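PDB 3K8G: outer membrane protein TP0453 from Treponema pallidum, which alters membrane permeability at acidic pH, makes lipid vesicles more permeable in its non-lipidated form, and might take part in ligand transport. Local coordinates for residues Asp89-Ser93 with Tyr103-Thr108; Arg36-His41 with Ala249-Ser253; Pro146-Glu152 with Met189-Leu193. The contacts are given in a common frame with arbitrary orientation. Residue numbers count along the deposited sequence, not the author numbering.

Interaction 1 of 3, residues Asp89-Ser93 with Tyr103-Thr108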
loop_
_atom_site.group_PDB
_atom_site.type_symbol
_atom_site.label_atom_id
_atom_site.label_comp_id
_atom_site.label_asym_id
_atom_site.label_seq_id
_atom_site.Cartn_x
_atom_site.Cartn_y
_atom_site.Cartn_z
ATOM N N ASP A 89 -23.810 7.891 -8.884
ATOM C CA ASP A 89 -22.591 8.234 -8.167
ATOM C C ASP A 89 -21.445 8.550 -9.117
ATOM O O ASP A 89 -20.323 8.817 -8.677
ATOM C CB ASP A 89 -22.221 7.142 -7.155
ATOM C CG ASP A 89 -23.013 7.260 -5.859
ATOM O OD1 ASP A 89 -23.386 8.400 -5.502
ATOM O OD2 ASP A 89 -23.270 6.221 -5.204
ATOM N N GLY A 90 -21.748 8.542 -10.417
ATOM C CA GLY A 90 -20.768 8.866 -11.450
ATOM C C GLY A 90 -19.959 7.675 -11.932
ATOM O O GLY A 90 -18.841 7.855 -12.439
ATOM N N TRP A 91 -20.511 6.469 -11.767
ATOM C CA TRP A 91 -19.895 5.214 -12.218
ATOM C C TRP A 91 -20.456 4.774 -13.561
ATOM O O TRP A 91 -21.668 4.642 -13.703
ATOM C CB TRP A 91 -20.167 4.062 -11.239
ATOM C CG TRP A 91 -19.508 4.182 -9.957
ATOM C CD1 TRP A 91 -20.078 4.588 -8.773
ATOM C CD2 TRP A 91 -18.127 3.905 -9.672
ATOM N NE1 TRP A 91 -19.132 4.578 -7.777
ATOM C CE2 TRP A 91 -17.929 4.159 -8.293
ATOM C CE3 TRP A 91 -17.038 3.465 -10.447
ATOM C CZ2 TRP A 91 -16.682 4.001 -7.668
ATOM C CZ3 TRP A 91 -15.792 3.286 -9.818
ATOM C CH2 TRP A 91 -15.629 3.556 -8.444
ATOM N N ALA A 92 -19.578 4.524 -14.528
ATOM C CA ALA A 92 -19.993 3.976 -15.813
ATOM C C ALA A 92 -19.477 2.565 -15.911
ATOM O O ALA A 92 -18.338 2.289 -15.520
ATOM C CB ALA A 92 -19.463 4.811 -16.949
ATOM N N SER A 93 -20.320 1.666 -16.404
ATOM C CA SER A 93 -19.945 0.272 -16.571
ATOM C C SER A 93 -19.689 -0.063 -18.042
ATOM O O SER A 93 -20.326 0.508 -18.935
ATOM C CB SER A 93 -21.033 -0.637 -16.016
ATOM O OG SER A 93 -22.193 -0.562 -16.824
ATOM N N TYR A 103 -15.983 -0.941 -13.957
ATOM C CA TYR A 103 -16.607 0.317 -13.549
ATOM C C TYR A 103 -15.582 1.459 -13.562
ATOM O O TYR A 103 -14.452 1.325 -13.039
ATOM C CB TYR A 103 -17.266 0.152 -12.183
ATOM C CG TYR A 103 -18.254 -1.015 -12.134
ATOM C CD1 TYR A 103 -19.581 -0.843 -12.534
ATOM C CD2 TYR A 103 -17.854 -2.282 -11.706
ATOM C CE1 TYR A 103 -20.494 -1.897 -12.498
ATOM C CE2 TYR A 103 -18.762 -3.353 -11.662
ATOM C CZ TYR A 103 -20.079 -3.141 -12.058
ATOM O OH TYR A 103 -20.986 -4.172 -12.026
ATOM N N GLU A 104 -15.951 2.567 -14.196
ATOM C CA GLU A 104 -15.040 3.699 -14.354
ATOM C C GLU A 104 -15.639 4.952 -13.795
ATOM O O GLU A 104 -16.847 5.193 -13.954
ATOM C CB GLU A 104 -14.691 3.928 -15.844
ATOM C CG GLU A 104 -14.088 2.676 -16.536
ATOM C CD GLU A 104 -13.358 2.991 -17.847
ATOM O OE1 GLU A 104 -13.894 3.765 -18.675
ATOM O OE2 GLU A 104 -12.250 2.450 -18.044
ATOM N N SER A 105 -14.799 5.754 -13.156
ATOM C CA SER A 105 -15.162 7.108 -12.731
ATOM C C SER A 105 -14.000 8.061 -13.052
ATOM O O SER A 105 -12.960 7.624 -13.557
ATOM C CB SER A 105 -15.513 7.137 -11.234
ATOM O OG SER A 105 -14.413 6.739 -10.407
ATOM N N GLU A 106 -14.153 9.346 -12.748
ATOM C CA GLU A 106 -13.084 10.324 -13.019
ATOM C C GLU A 106 -11.669 9.851 -12.639
ATOM O O GLU A 106 -10.731 9.949 -13.439
ATOM C CB GLU A 106 -13.354 11.647 -12.290
ATOM C CG GLU A 106 -12.412 12.777 -12.711
ATOM C CD GLU A 106 -12.612 13.223 -14.167
ATOM O OE1 GLU A 106 -13.605 12.804 -14.814
ATOM O OE2 GLU A 106 -11.775 14.009 -14.662
ATOM N N HIS A 107 -11.509 9.417 -11.399
ATOM C CA HIS A 107 -10.175 9.037 -10.923
ATOM C C HIS A 107 -10.013 7.562 -10.527
ATOM O O HIS A 107 -8.901 7.138 -10.217
ATOM C CB HIS A 107 -9.767 9.924 -9.753
ATOM C CG HIS A 107 -9.507 11.345 -10.146
ATOM N ND1 HIS A 107 -8.504 11.703 -11.026
ATOM C CD2 HIS A 107 -10.122 12.496 -9.785
ATOM C CE1 HIS A 107 -8.522 13.014 -11.197
ATOM N NE2 HIS A 107 -9.489 13.519 -10.450
ATOM N N THR A 108 -11.116 6.809 -10.499
ATOM C CA THR A 108 -11.105 5.434 -10.001
ATOM C C THR A 108 -11.754 4.437 -10.948
ATOM O O THR A 108 -12.871 4.664 -11.428
ATOM C CB THR A 108 -11.756 5.340 -8.606
ATOM O OG1 THR A 108 -11.211 6.353 -7.770
ATOM C CG2 THR A 108 -11.463 3.984 -7.954
#

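Interaction 2 of 3, residues Arg36-His41 with Ala249-Ser253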
loop_
_atom_site.group_PDB
_atom_site.type_symbol
_atom_site.label_atom_id
_atom_site.label_comp_id
_atom_site.label_asym_id
_atom_site.label_seq_id
_atom_site.Cartn_x
_atom_site.Cartn_y
_atom_site.Cartn_z
ATOM N N ARG A 36 -9.124 6.285 6.833
ATOM C CA ARG A 36 -8.533 7.622 6.718
ATOM C C ARG A 36 -7.817 7.836 5.389
ATOM O O ARG A 36 -7.919 8.907 4.781
ATOM C CB ARG A 36 -7.533 7.879 7.842
ATOM C CG ARG A 36 -8.142 8.043 9.203
ATOM C CD ARG A 36 -7.041 8.271 10.246
ATOM N NE ARG A 36 -7.620 8.615 11.546
ATOM C CZ ARG A 36 -7.896 9.854 11.948
ATOM N NH1 ARG A 36 -7.635 10.893 11.161
ATOM N NH2 ARG A 36 -8.429 10.052 13.149
ATOM N N ILE A 37 -7.066 6.835 4.945
ATOM C CA ILE A 37 -6.403 6.957 3.645
ATOM C C ILE A 37 -7.431 7.131 2.539
ATOM O O ILE A 37 -7.305 8.030 1.708
ATOM C CB ILE A 37 -5.495 5.756 3.349
ATOM C CG1 ILE A 37 -4.353 5.713 4.356
ATOM C CG2 ILE A 37 -4.941 5.832 1.893
ATOM C CD1 ILE A 37 -3.640 4.388 4.395
ATOM N N ILE A 38 -8.470 6.299 2.554
ATOM C CA ILE A 38 -9.516 6.393 1.532
ATOM C C ILE A 38 -10.156 7.781 1.520
ATOM O O ILE A 38 -10.278 8.402 0.455
ATOM C CB ILE A 38 -10.573 5.300 1.712
ATOM C CG1 ILE A 38 -9.987 3.945 1.308
ATOM C CG2 ILE A 38 -11.897 5.647 0.951
ATOM C CD1 ILE A 38 -10.897 2.793 1.645
ATOM N N GLU A 39 -10.526 8.266 2.711
ATOM C CA GLU A 39 -11.086 9.602 2.890
ATOM C C GLU A 39 -10.248 10.713 2.278
ATOM O O GLU A 39 -10.801 11.621 1.661
ATOM C CB GLU A 39 -11.266 9.921 4.378
ATOM C CG GLU A 39 -12.371 9.173 5.053
ATOM C CD GLU A 39 -12.481 9.562 6.501
ATOM O OE1 GLU A 39 -12.753 10.754 6.753
ATOM O OE2 GLU A 39 -12.278 8.688 7.375
ATOM N N ASN A 40 -8.928 10.648 2.476
ATOM C CA ASN A 40 -7.993 11.630 1.923
ATOM C C ASN A 40 -8.020 11.698 0.383
ATOM O O ASN A 40 -7.564 12.687 -0.198
ATOM C CB ASN A 40 -6.558 11.316 2.366
ATOM C CG ASN A 40 -6.316 11.531 3.873
ATOM O OD1 ASN A 40 -7.109 12.160 4.576
ATOM N ND2 ASN A 40 -5.180 11.021 4.358
ATOM N N HIS A 41 -8.549 10.656 -0.266
ATOM C CA HIS A 41 -8.525 10.562 -1.738
ATOM C C HIS A 41 -9.885 10.585 -2.450
ATOM O O HIS A 41 -9.933 10.626 -3.684
ATOM C CB HIS A 41 -7.736 9.328 -2.196
ATOM C CG HIS A 41 -6.259 9.441 -1.988
ATOM N ND1 HIS A 41 -5.515 8.440 -1.400
ATOM C CD2 HIS A 41 -5.389 10.438 -2.272
ATOM C CE1 HIS A 41 -4.248 8.808 -1.349
ATOM N NE2 HIS A 41 -4.145 10.019 -1.865
ATOM N N ALA A 249 -1.599 7.896 7.931
ATOM C CA ALA A 249 -2.531 7.985 6.798
ATOM C C ALA A 249 -2.179 9.108 5.819
ATOM O O ALA A 249 -2.231 8.914 4.589
ATOM C CB ALA A 249 -3.977 8.145 7.306
ATOM N N SER A 250 -1.834 10.264 6.386
ATOM C CA SER A 250 -1.379 11.448 5.654
ATOM C C SER A 250 -0.051 11.192 4.903
ATOM O O SER A 250 0.065 11.501 3.719
ATOM C CB SER A 250 -1.239 12.612 6.642
ATOM O OG SER A 250 -0.498 13.682 6.083
ATOM N N VAL A 251 0.931 10.620 5.595
ATOM C CA VAL A 251 2.202 10.190 4.959
ATOM C C VAL A 251 1.955 9.314 3.714
ATOM O O VAL A 251 2.530 9.537 2.633
ATOM C CB VAL A 251 3.140 9.463 5.989
ATOM C CG1 VAL A 251 4.300 8.757 5.288
ATOM C CG2 VAL A 251 3.673 10.458 7.031
ATOM N N ILE A 252 1.089 8.316 3.847
ATOM C CA ILE A 252 0.776 7.455 2.711
ATOM C C ILE A 252 0.003 8.166 1.576
ATOM O O ILE A 252 0.273 7.952 0.386
ATOM C CB ILE A 252 0.012 6.194 3.193
ATOM C CG1 ILE A 252 0.955 5.350 4.073
ATOM C CG2 ILE A 252 -0.535 5.423 2.008
ATOM C CD1 ILE A 252 0.316 4.149 4.746
ATOM N N SER A 253 -0.965 8.994 1.964
ATOM C CA SER A 253 -1.793 9.760 1.046
ATOM C C SER A 253 -0.947 10.718 0.239
ATOM O O SER A 253 -1.189 10.910 -0.950
ATOM C CB SER A 253 -2.808 10.589 1.850
ATOM O OG SER A 253 -3.810 9.750 2.368
#

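Interaction 3 of 3, residues Pro146-Glu152 with Met189-Leu193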
loop_
_atom_site.group_PDB
_atom_site.type_symbol
_atom_site.label_atom_id
_atom_site.label_comp_id
_atom_site.label_asym_id
_atom_site.label_seq_id
_atom_site.Cartn_x
_atom_site.Cartn_y
_atom_site.Cartn_z
ATOM N N PRO A 146 11.291 -7.752 -0.337
ATOM C CA PRO A 146 12.169 -8.307 0.701
ATOM C C PRO A 146 11.486 -9.448 1.472
ATOM O O PRO A 146 10.279 -9.563 1.434
ATOM C CB PRO A 146 12.458 -7.128 1.631
ATOM C CG PRO A 146 11.450 -6.104 1.349
ATOM C CD PRO A 146 10.901 -6.342 -0.075
ATOM N N PRO A 147 12.277 -10.301 2.150
ATOM C CA PRO A 147 11.694 -11.496 2.753
ATOM C C PRO A 147 10.562 -11.279 3.753
ATOM O O PRO A 147 9.600 -12.034 3.720
ATOM C CB PRO A 147 12.882 -12.181 3.424
ATOM C CG PRO A 147 14.076 -11.648 2.718
ATOM C CD PRO A 147 13.740 -10.239 2.332
ATOM N N ARG A 148 10.655 -10.292 4.650
ATOM C CA ARG A 148 9.556 -10.113 5.628
ATOM C C ARG A 148 8.293 -9.571 4.953
ATOM O O ARG A 148 7.171 -9.896 5.331
ATOM C CB ARG A 148 9.980 -9.189 6.804
ATOM C CG ARG A 148 8.860 -8.981 7.791
ATOM C CD ARG A 148 9.297 -8.223 9.047
ATOM N NE ARG A 148 8.170 -8.136 9.956
ATOM C CZ ARG A 148 8.212 -7.454 11.096
ATOM N NH1 ARG A 148 9.323 -6.813 11.441
ATOM N NH2 ARG A 148 7.143 -7.399 11.862
ATOM N N PHE A 149 8.478 -8.731 3.949
ATOM C CA PHE A 149 7.311 -8.252 3.194
ATOM C C PHE A 149 6.581 -9.466 2.549
ATOM O O PHE A 149 5.341 -9.634 2.678
ATOM C CB PHE A 149 7.762 -7.233 2.141
ATOM C CG PHE A 149 6.606 -6.571 1.412
ATOM C CD1 PHE A 149 6.238 -5.264 1.739
ATOM C CD2 PHE A 149 5.901 -7.269 0.421
ATOM C CE1 PHE A 149 5.174 -4.629 1.056
ATOM C CE2 PHE A 149 4.818 -6.675 -0.250
ATOM C CZ PHE A 149 4.451 -5.343 0.069
ATOM N N GLU A 150 7.345 -10.314 1.871
ATOM C CA GLU A 150 6.794 -11.580 1.297
ATOM C C GLU A 150 6.070 -12.418 2.360
ATOM O O GLU A 150 4.953 -12.904 2.124
ATOM C CB GLU A 150 7.902 -12.458 0.689
ATOM C CG GLU A 150 8.567 -11.867 -0.554
ATOM C CD GLU A 150 7.701 -11.905 -1.855
ATOM O OE1 GLU A 150 8.259 -11.552 -2.911
ATOM O OE2 GLU A 150 6.517 -12.312 -1.849
ATOM N N LYS A 151 6.718 -12.576 3.522
ATOM C CA LYS A 151 6.097 -13.289 4.648
ATOM C C LYS A 151 4.758 -12.668 5.100
ATOM O O LYS A 151 3.735 -13.380 5.219
ATOM C CB LYS A 151 7.066 -13.424 5.843
ATOM C CG LYS A 151 6.501 -14.285 7.000
ATOM C CD LYS A 151 6.034 -15.665 6.471
ATOM C CE LYS A 151 5.805 -16.716 7.581
ATOM N NZ LYS A 151 5.192 -17.982 7.038
ATOM N N GLU A 152 4.757 -11.352 5.332
ATOM C CA GLU A 152 3.516 -10.668 5.742
ATOM C C GLU A 152 2.394 -10.904 4.719
ATOM O O GLU A 152 1.247 -11.202 5.094
ATOM C CB GLU A 152 3.726 -9.162 5.971
ATOM C CG GLU A 152 4.792 -8.767 7.055
ATOM C CD GLU A 152 4.485 -9.290 8.467
ATOM O OE1 GLU A 152 5.427 -9.328 9.259
ATOM O OE2 GLU A 152 3.334 -9.658 8.787
ATOM N N MET A 189 13.829 1.365 1.798
ATOM C CA MET A 189 13.379 1.253 3.156
ATOM C C MET A 189 12.351 0.131 3.232
ATOM O O MET A 189 11.444 0.073 2.399
ATOM C CB MET A 189 12.730 2.563 3.652
ATOM C CG MET A 189 12.001 2.428 5.027
ATOM S SD MET A 189 11.015 3.885 5.568
ATOM C CE MET A 189 12.309 5.073 5.690
ATOM N N GLU A 190 12.475 -0.727 4.247
ATOM C CA GLU A 190 11.392 -1.678 4.593
ATOM C C GLU A 190 10.737 -1.111 5.859
ATOM O O GLU A 190 11.443 -0.698 6.772
ATOM C CB GLU A 190 11.999 -3.023 4.988
ATOM C CG GLU A 190 12.665 -3.798 3.890
ATOM C CD GLU A 190 13.262 -5.099 4.444
ATOM O OE1 GLU A 190 12.534 -5.874 5.062
ATOM O OE2 GLU A 190 14.457 -5.342 4.231
ATOM N N LEU A 191 9.414 -1.143 5.940
ATOM C CA LEU A 191 8.708 -0.574 7.083
ATOM C C LEU A 191 7.571 -1.478 7.476
ATOM O O LEU A 191 6.728 -1.811 6.625
ATOM C CB LEU A 191 8.158 0.820 6.704
ATOM C CG LEU A 191 7.262 1.565 7.680
ATOM C CD1 LEU A 191 8.057 1.875 8.971
ATOM C CD2 LEU A 191 6.730 2.836 7.018
ATOM N N TYR A 192 7.507 -1.840 8.767
ATOM C CA TYR A 192 6.487 -2.794 9.281
ATOM C C TYR A 192 5.827 -2.158 10.497
ATOM O O TYR A 192 6.546 -1.748 11.424
ATOM C CB TYR A 192 7.143 -4.149 9.643
ATOM C CG TYR A 192 7.918 -4.682 8.453
ATOM C CD1 TYR A 192 7.246 -5.303 7.390
ATOM C CD2 TYR A 192 9.307 -4.530 8.368
ATOM C CE1 TYR A 192 7.965 -5.770 6.249
ATOM C CE2 TYR A 192 10.024 -4.997 7.221
ATOM C CZ TYR A 192 9.321 -5.603 6.185
ATOM O OH TYR A 192 10.008 -6.058 5.049
ATOM N N LEU A 193 4.495 -2.020 10.453
ATOM C CA LEU A 193 3.740 -1.266 11.473
ATOM C C LEU A 193 2.639 -2.110 12.072
ATOM O O LEU A 193 2.055 -2.960 11.388
ATOM C CB LEU A 193 3.134 0.027 10.890
ATOM C CG LEU A 193 4.021 0.881 9.956
ATOM C CD1 LEU A 193 3.715 0.647 8.474
ATOM C CD2 LEU A 193 3.943 2.399 10.268
HETATM O O HOH W 1 13.050 -8.443 5.023
#

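Interaction 1 of 3, residues Asp89-Ser93 with Tyr103-Thr108
Two backbone hydrogen bonds carry this contact: A92 N gives to E104 O at 2.9 Å, almost straight, and E104 N gives to A92 O at 2.7 Å. A92 and E104 are thus an antiparallel hydrogen-bonded pair, followed by the non-hydrogen-bonded pair S93 and Y103. Two CA-H...O contacts flank the bonds, Y103 CA to A92 O at 3.3 Å and W91 CA to E104 O at 3.5 Å. Past E104 the chain turns, held by S105 N and S105 OG, each donating to T108 O over 2.8 Å. That turn meets the indole of W91: S105 CB sits over the face of the six-membered ring, 4.3 Å from its centroid, a CH-pi contact, and W91 CE3 touches Y103 CB at 3.7 Å. F85 stacks on the Y103 ring and meets the W91 ring edge-to-face, while W91 NE1 makes a weak hydrogen bond to D46. At G90, phi is positive, and a CB there would jam against the carbonyl O of D89. The chemistry is therefore divided: main-chain bonding pairs the strands of a beta hairpin at one edge of the sheet, and the buried W91, with Y103, S105 and T108 around its ring, supplies much of the side-chain packing in a largely exposed contact.

Interaction 2 of 3, residues Arg36-His41 with Ala249-Ser253
A249 opens the contact with the nearest CA pair of the two segments, A249 CA to I37 CA at 5.1 Å. Its small CB points toward helix 31-41 and touches R36 CB at 3.6 Å and I37 CG1 at 3.8 Å; the rest of the R36 side chain leads away, with R36 NE bonded to N32. S250 adds little. Three residues on from A249, I252 returns to the interface, and its CD1 meets I37 CD1 at 4.0 Å, so I37 packs against both A249 and I252. S253 is where the polar bonds gather. Its chi1 of -73° (m) turns OG back along its own helix to donate to A249 O at 2.9 Å; the same S253 OG accepts a hydrogen bond from N40 ND2 at 2.7 Å, close to straight. Beside it, H41 NE2 donates to S253 O at 3.2 Å, the carbonyl lying near the plane of the imidazole, while H41 ND1 bonds a 2-methyl-2,4-pentanediol molecule, probably from the crystallisation liquor. The two helical segments cross at -48° with their axes 9.0 Å apart. They lie in or run on from the helices assigned as amphipathic helices 2 and 9, which, with helix 3, move away from helices 7 and 8 when the hydrophobic cavity opens, so this contact lies within the moving group. Beneath the pair runs strand 21-26, whose F25 touches both I37 and I252 and whose L23 touches I252; helix 45-52 packs on I38 through I47 and V51.

Interaction 3 of 3, residues Pro146-Glu152 with Met189-Leu193
Every chi angle of R148 is close to 180°, so its side chain runs fully extended across the ring of Y192. R148 CD stands over the ring centre, 3.6 Å from the centroid and only 5° off the normal, a CH-pi contact; the guanidinium then lies flat on the ring, planes at 12°, with an off-centre cation-pi distance of 4.5 Å from R148 CZ to the centroid. E152, m at both chi1 and chi2, folds round so that its OE1 makes a salt bridge with R148 NE at 3.1 Å, while E152 CG comes within 4.3 Å of Y192 CD1. On the strand, Y192 points its CA-to-CB bond toward helix 147-153, and with chi1 m its ring lies against the R148 side chain; Y192 OH donates to E190 OE1 at 2.5 Å. One water takes a hydrogen bond from R148 N at 3.0 Å and gives one to E190 OE1 at 2.6 Å. P146, the N-cap residue, sets its CB 3.6 Å from E190 CD. Strand 162-166 adds A163, touching both F149 and Y192. The guanidinium-aromatic stack and water bridge thus join helix 147-153 to the strand, while within the helix E152 pairs with the charge of the exposed R148.

In the fold
Interaction 2 closes the longest loop, bringing helix 31-41 to helix 245-253 near the C-terminus; interactions 1 and 3 are both nested inside that loop, in series. The first two have centres 20 Å apart, the last two 21 Å, and interactions 1 and 3, on opposite sides of the chain's centre, 33 Å; none touches another. Interactions 1 and 3 reach the same antiparallel sheet, the first at its edge hairpin 92-95/101-104, the third at strand 189-196, well inside the strand order. Interaction 2 instead joins two helices that pack on strand 21-26 of this sheet. Together they sample the U-shaped half-barrel and helices that move when its hydrophobic cavity opens.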